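Local coordinates for lovastatin nonaketide synthase, polyketide synthase component (Aspergillus terreus, PDB 7CPX), which builds the dihydromonacolin L nonaketide from malonyl-CoA in lovastatin biosynthesis, as a homodimeric multidomain polyketide synthase that works with lovC, at residues A[1441-1446]-A[1510-1515]; A[1505-1510]-A[1535-1540]. The protein carries 2 engineered substitutions. All blocks are in the same frame, centred on the assembly; numbering follows the deposited sequence.

Contact 1. Residues A[1441-1446]-A[1510-1515]; sequences DILEIG and HAYDLI
Ile-1442 pairs with Leu-1514 and Leu-1443 with Ile-1515 in parallel register, with CA atoms 4.8 Å apart in the first pair; Leu-1514 N donates to Asp-1441 O and Leu-1443 N to Leu-1514 O, so the main chain of Leu-1514 spans Ile-1442. Just before this ladder the chain turns at Asp-1513, whose N makes a weak bond to Asp-1441 O and whose carboxylate adds a bond beside the ladder: its OD2, through the anti lone pair, accepts Asp-1441 N at 2.8 Å. The two aspartates come close, Asp-1441 OD2 lying 3.9 Å from Asp-1513 OD2, a repulsion that weak, long ion pairs of both carboxylates with Lys-1539 NZ probably ease; Asp-1441 OD1 is held by Ser-1466 and Asn-1465. These are the neighbouring central strands of the seven-stranded fold of class I methyltransferases, here the CMeT domain, and Gly-1446 opens a GxGxxG-like turn consistent with the glycine-rich AdoMet loop of that family. One side of the sheet carries Ile-1442 and Leu-1514 side by side, CG2 of the former 3.5 Å from CD2 of the latter. On the other, Leu-1443 and Ile-1515 run alongside each other and point the same way, CB to CG1 4.0 Å, while Ile-1445 CD1 reaches obliquely to Ile-1515 CG2. With Tyr-1512 CG anti to its own carbonyl carbon (chi1 -76°), the ring lies under Leu-1443 CB, a CH-pi contact 3.9 Å from the centroid and 28° off the normal. Asp-1441 O sits at the ring edge, and the buried tyrosine's OH is hydrogen-bonded to Thr-1468 OG1.

Contact 2. Residues A[1505-1510]-A[1535-1540]; sequences QGFEPH and RSLLKP
His-1510 turns its ring onto the end of helix 1527-1537 by two torsions: CG stands anti to the carbonyl carbon (chi1 -55°), and chi2 of -69° swings ND1 round to face Leu-1538 O. The resulting hydrogen bond, ND1 to Leu-1538 O, is 2.7 Å long and fairly straight, 161° at the hydrogen, with the acceptor almost in the ring plane; ND1 therefore carries the proton. A second carbonyl meets the same residue quite differently. Ser-1536 O lies over one ring face, 2.9 Å above the plane near its centre, and takes its hydrogen bond from the backbone N of His-1510 instead, on a lone pair in the carbonyl plane; the length of that bond is too short to be relied on. The histidine thus serves one carbonyl in the last turn of the helix with its main chain, and one just beyond the helix with its imidazole. Near the imidazole, Arg-1535 NH1 comes 3.5 Å from His-1510 CE1, with His-1510 ND1 in plane at the guanidinium edge, while the NH2 of this guanidinium is bonded to Ile-1620 O. Further back along the loop the contact becomes largely apolar: Leu-1537 puts CD2 3.4 Å from Phe-1507 CB, with Glu-1508 O the one polar atom that this methyl touches, and its CD1 approaches Phe-1507 CG at 4.0 Å, the two side chains crossing at a slant. The loop 1505-1510 is therefore pinned, just before strand 1512-1518, to the junction where helix 1527-1537 gives way to strand 1538-1539, with Phe-1507 and Leu-1537 both packed on Tyr-1512 of that neighbouring strand.

From the N terminus, strand 1440-1445 leads through helices 1451-1457 and 1475-1483 and strands 1464-1469 and 1491-1493 before contact 1 closes this 63-residue excursion at strand 1512-1518. Contact 2 starts from the loop just ahead of that strand and closes a shorter one, of 24 residues, over strand 1512-1518 and helix 1527-1537. The segments alternate along the chain, so the two closures cross, sharing His-1510. Probable backbone bonds of Tyr-1512, N with Leu-1537 O and O with Lys-1539 N, and packing of Leu-1443 CD2 on Leu-1537 CD1, tie strand 1512-1518 and its neighbour 1440-1445 to the end of helix 1527-1537 and the short strand after it.

Contact 1. Residues A[1441-1446]-A[1510-1515]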
loop_
_atom_site.group_PDB
_atom_site.type_symbol
_atom_site.label_atom_id
_atom_site.label_comp_id
_atom_site.label_asym_id
_atom_site.label_seq_id
_atom_site.Cartn_x
_atom_site.Cartn_y
_atom_site.Cartn_z
ATOM N N ASP A 1441 53.109 -0.553 -38.442
ATOM C CA ASP A 1441 53.175 0.655 -37.632
ATOM C C ASP A 1441 53.241 1.840 -38.585
ATOM O O ASP A 1441 54.245 2.038 -39.278
ATOM C CB ASP A 1441 54.378 0.612 -36.695
ATOM C CG ASP A 1441 54.207 -0.392 -35.574
ATOM O OD1 ASP A 1441 53.061 -0.589 -35.120
ATOM O OD2 ASP A 1441 55.220 -0.985 -35.146
ATOM N N ILE A 1442 52.166 2.618 -38.631
ATOM C CA ILE A 1442 51.981 3.660 -39.632
ATOM C C ILE A 1442 52.186 5.015 -38.978
ATOM O O ILE A 1442 51.632 5.289 -37.906
ATOM C CB ILE A 1442 50.589 3.563 -40.279
ATOM C CG1 ILE A 1442 50.436 2.213 -40.985
ATOM C CG2 ILE A 1442 50.381 4.723 -41.240
ATOM C CD1 ILE A 1442 49.075 1.985 -41.608
ATOM N N LEU A 1443 52.985 5.862 -39.621
ATOM C CA LEU A 1443 53.247 7.221 -39.150
ATOM C C LEU A 1443 52.989 8.183 -40.300
ATOM O O LEU A 1443 53.713 8.169 -41.297
ATOM C CB LEU A 1443 54.679 7.354 -38.632
ATOM C CG LEU A 1443 55.286 8.759 -38.597
ATOM C CD1 LEU A 1443 54.434 9.699 -37.764
ATOM C CD2 LEU A 1443 56.705 8.703 -38.057
ATOM N N GLU A 1444 51.963 9.020 -40.166
ATOM C CA GLU A 1444 51.615 9.987 -41.201
ATOM C C GLU A 1444 52.157 11.354 -40.802
ATOM O O GLU A 1444 51.639 11.994 -39.881
ATOM C CB GLU A 1444 50.107 10.043 -41.426
ATOM C CG GLU A 1444 49.721 10.920 -42.609
ATOM C CD GLU A 1444 48.265 10.783 -42.995
ATOM O OE1 GLU A 1444 47.502 10.158 -42.227
ATOM O OE2 GLU A 1444 47.879 11.300 -44.063
ATOM N N ILE A 1445 53.188 11.795 -41.502
ATOM C CA ILE A 1445 53.756 13.124 -41.337
ATOM C C ILE A 1445 53.068 14.058 -42.320
ATOM O O ILE A 1445 52.777 13.680 -43.462
ATOM C CB ILE A 1445 55.281 13.101 -41.559
ATOM C CG1 ILE A 1445 55.926 11.986 -40.730
ATOM C CG2 ILE A 1445 55.886 14.445 -41.191
ATOM C CD1 ILE A 1445 57.390 11.765 -41.039
ATOM N N GLY A 1446 52.798 15.282 -41.874
ATOM C CA GLY A 1446 52.061 16.220 -42.692
ATOM C C GLY A 1446 50.572 15.980 -42.719
ATOM O O GLY A 1446 49.889 16.492 -43.612
ATOM N N HIS A 1510 63.512 3.247 -36.009
ATOM C CA HIS A 1510 63.256 2.030 -36.781
ATOM C C HIS A 1510 62.148 1.196 -36.145
ATOM O O HIS A 1510 62.215 -0.033 -36.097
ATOM C CB HIS A 1510 64.533 1.206 -36.935
ATOM C CG HIS A 1510 65.675 1.969 -37.528
ATOM N ND1 HIS A 1510 65.685 2.391 -38.841
ATOM C CD2 HIS A 1510 66.845 2.387 -36.990
ATOM C CE1 HIS A 1510 66.813 3.036 -39.084
ATOM N NE2 HIS A 1510 67.534 3.047 -37.977
ATOM N N ALA A 1511 61.118 1.875 -35.645
ATOM C CA ALA A 1511 59.985 1.222 -35.007
ATOM C C ALA A 1511 58.701 1.361 -35.813
ATOM O O ALA A 1511 57.623 1.041 -35.300
ATOM C CB ALA A 1511 59.776 1.783 -33.601
ATOM N N TYR A 1512 58.787 1.828 -37.055
ATOM C CA TYR A 1512 57.618 2.062 -37.891
ATOM C C TYR A 1512 57.732 1.256 -39.174
ATOM O O TYR A 1512 58.768 1.287 -39.846
ATOM C CB TYR A 1512 57.464 3.550 -38.210
ATOM C CG TYR A 1512 56.912 4.339 -37.050
ATOM C CD1 TYR A 1512 55.547 4.420 -36.835
ATOM C CD2 TYR A 1512 57.755 4.993 -36.163
ATOM C CE1 TYR A 1512 55.034 5.132 -35.778
ATOM C CE2 TYR A 1512 57.249 5.710 -35.099
ATOM C CZ TYR A 1512 55.886 5.778 -34.912
ATOM O OH TYR A 1512 55.371 6.491 -33.853
ATOM N N ASP A 1513 56.661 0.535 -39.508
ATOM C CA ASP A 1513 56.641 -0.246 -40.736
ATOM C C ASP A 1513 56.431 0.640 -41.956
ATOM O O ASP A 1513 56.977 0.360 -43.029
ATOM C CB ASP A 1513 55.545 -1.310 -40.662
ATOM C CG ASP A 1513 55.839 -2.380 -39.628
ATOM O OD1 ASP A 1513 56.900 -3.029 -39.727
ATOM O OD2 ASP A 1513 55.010 -2.568 -38.712
ATOM N N LEU A 1514 55.647 1.708 -41.818
ATOM C CA LEU A 1514 55.328 2.552 -42.959
ATOM C C LEU A 1514 55.164 3.997 -42.512
ATOM O O LEU A 1514 54.673 4.280 -41.416
ATOM C CB LEU A 1514 54.060 2.061 -43.667
ATOM C CG LEU A 1514 53.417 3.003 -44.688
ATOM C CD1 LEU A 1514 52.911 2.227 -45.888
ATOM C CD2 LEU A 1514 52.281 3.780 -44.052
ATOM N N ILE A 1515 55.583 4.907 -43.387
ATOM C CA ILE A 1515 55.449 6.341 -43.173
ATOM C C ILE A 1515 54.781 6.950 -44.396
ATOM O O ILE A 1515 55.001 6.498 -45.525
ATOM C CB ILE A 1515 56.811 7.013 -42.899
ATOM C CG1 ILE A 1515 57.314 6.629 -41.506
ATOM C CG2 ILE A 1515 56.692 8.527 -43.032
ATOM C CD1 ILE A 1515 58.705 7.137 -41.185
#

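Contact 2. Residues A[1505-1510]-A[1535-1540]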
loop_
_atom_site.group_PDB
_atom_site.type_symbol
_atom_site.label_atom_id
_atom_site.label_comp_id
_atom_site.label_asym_id
_atom_site.label_seq_id
_atom_site.Cartn_x
_atom_site.Cartn_y
_atom_site.Cartn_z
ATOM N N GLN A 1505 62.796 13.506 -30.574
ATOM C CA GLN A 1505 61.421 13.905 -30.311
ATOM C C GLN A 1505 60.606 12.819 -29.621
ATOM O O GLN A 1505 59.402 13.004 -29.418
ATOM C CB GLN A 1505 60.740 14.310 -31.622
ATOM C CG GLN A 1505 61.467 15.422 -32.361
ATOM C CD GLN A 1505 60.790 15.804 -33.662
ATOM O OE1 GLN A 1505 59.691 16.357 -33.662
ATOM N NE2 GLN A 1505 61.444 15.509 -34.779
ATOM N N GLY A 1506 61.226 11.696 -29.258
ATOM C CA GLY A 1506 60.558 10.635 -28.535
ATOM C C GLY A 1506 60.154 9.445 -29.378
ATOM O O GLY A 1506 59.819 8.395 -28.815
ATOM N N PHE A 1507 60.177 9.570 -30.702
ATOM C CA PHE A 1507 59.808 8.458 -31.567
ATOM C C PHE A 1507 60.885 7.381 -31.526
ATOM O O PHE A 1507 62.079 7.678 -31.627
ATOM C CB PHE A 1507 59.601 8.949 -32.997
ATOM C CG PHE A 1507 58.473 9.929 -33.147
ATOM C CD1 PHE A 1507 58.661 11.269 -32.862
ATOM C CD2 PHE A 1507 57.227 9.509 -33.580
ATOM C CE1 PHE A 1507 57.628 12.173 -33.001
ATOM C CE2 PHE A 1507 56.189 10.410 -33.721
ATOM C CZ PHE A 1507 56.390 11.743 -33.432
ATOM N N GLU A 1508 60.462 6.133 -31.379
ATOM C CA GLU A 1508 61.414 5.031 -31.303
ATOM C C GLU A 1508 62.060 4.810 -32.668
ATOM O O GLU A 1508 61.348 4.696 -33.672
ATOM C CB GLU A 1508 60.716 3.756 -30.834
ATOM C CG GLU A 1508 61.651 2.572 -30.646
ATOM C CD GLU A 1508 60.927 1.333 -30.158
ATOM O OE1 GLU A 1508 59.700 1.408 -29.937
ATOM O OE2 GLU A 1508 61.584 0.283 -29.996
ATOM N N PRO A 1509 63.390 4.745 -32.752
ATOM C CA PRO A 1509 64.029 4.576 -34.062
ATOM C C PRO A 1509 63.685 3.234 -34.688
ATOM O O PRO A 1509 63.586 2.214 -34.004
ATOM C CB PRO A 1509 65.523 4.681 -33.740
ATOM C CG PRO A 1509 65.627 4.228 -32.326
ATOM C CD PRO A 1509 64.371 4.705 -31.654
ATOM N N HIS A 1510 63.512 3.247 -36.009
ATOM C CA HIS A 1510 63.256 2.030 -36.781
ATOM C C HIS A 1510 62.148 1.196 -36.145
ATOM O O HIS A 1510 62.215 -0.033 -36.097
ATOM C CB HIS A 1510 64.533 1.206 -36.935
ATOM C CG HIS A 1510 65.675 1.969 -37.528
ATOM N ND1 HIS A 1510 65.685 2.391 -38.841
ATOM C CD2 HIS A 1510 66.845 2.387 -36.990
ATOM C CE1 HIS A 1510 66.813 3.036 -39.084
ATOM N NE2 HIS A 1510 67.534 3.047 -37.977
ATOM N N ARG A 1535 63.831 7.500 -42.691
ATOM C CA ARG A 1535 64.528 6.217 -42.683
ATOM C C ARG A 1535 64.857 5.789 -41.261
ATOM O O ARG A 1535 64.684 4.620 -40.898
ATOM C CB ARG A 1535 65.813 6.308 -43.507
ATOM C CG ARG A 1535 66.579 4.999 -43.622
ATOM C CD ARG A 1535 65.719 3.896 -44.214
ATOM N NE ARG A 1535 66.494 2.698 -44.517
ATOM C CZ ARG A 1535 66.787 1.750 -43.638
ATOM N NH1 ARG A 1535 66.395 1.830 -42.376
ATOM N NH2 ARG A 1535 67.493 0.696 -44.033
ATOM N N SER A 1536 65.338 6.728 -40.445
ATOM C CA SER A 1536 65.687 6.408 -39.068
ATOM C C SER A 1536 64.500 5.823 -38.320
ATOM O O SER A 1536 64.665 4.889 -37.527
ATOM C CB SER A 1536 66.198 7.659 -38.352
ATOM O OG SER A 1536 67.330 8.196 -39.012
ATOM N N LEU A 1537 63.300 6.352 -38.555
ATOM C CA LEU A 1537 62.113 5.808 -37.907
ATOM C C LEU A 1537 61.586 4.544 -38.569
ATOM O O LEU A 1537 60.929 3.741 -37.897
ATOM C CB LEU A 1537 60.990 6.851 -37.871
ATOM C CG LEU A 1537 61.098 7.948 -36.808
ATOM C CD1 LEU A 1537 59.800 8.739 -36.742
ATOM C CD2 LEU A 1537 61.448 7.380 -35.438
ATOM N N LEU A 1538 61.853 4.341 -39.855
ATOM C CA LEU A 1538 61.345 3.170 -40.553
ATOM C C LEU A 1538 62.180 1.939 -40.235
ATOM O O LEU A 1538 63.410 2.003 -40.157
ATOM C CB LEU A 1538 61.336 3.402 -42.063
ATOM C CG LEU A 1538 60.200 4.257 -42.621
ATOM C CD1 LEU A 1538 60.395 4.467 -44.108
ATOM C CD2 LEU A 1538 58.850 3.617 -42.349
ATOM N N LYS A 1539 61.500 0.810 -40.054
ATOM C CA LYS A 1539 62.190 -0.463 -39.971
ATOM C C LYS A 1539 62.814 -0.783 -41.328
ATOM O O LYS A 1539 62.352 -0.288 -42.360
ATOM C CB LYS A 1539 61.224 -1.574 -39.570
ATOM C CG LYS A 1539 60.630 -1.438 -38.181
ATOM C CD LYS A 1539 59.397 -2.317 -38.042
ATOM C CE LYS A 1539 58.823 -2.281 -36.636
ATOM N NZ LYS A 1539 57.575 -3.087 -36.530
ATOM N N PRO A 1540 63.864 -1.601 -41.361
ATOM C CA PRO A 1540 64.463 -1.952 -42.656
ATOM C C PRO A 1540 63.421 -2.568 -43.576
ATOM O O PRO A 1540 62.692 -3.486 -43.193
ATOM C CB PRO A 1540 65.566 -2.951 -42.283
ATOM C CG PRO A 1540 65.831 -2.719 -40.834
ATOM C CD PRO A 1540 64.532 -2.282 -40.240
#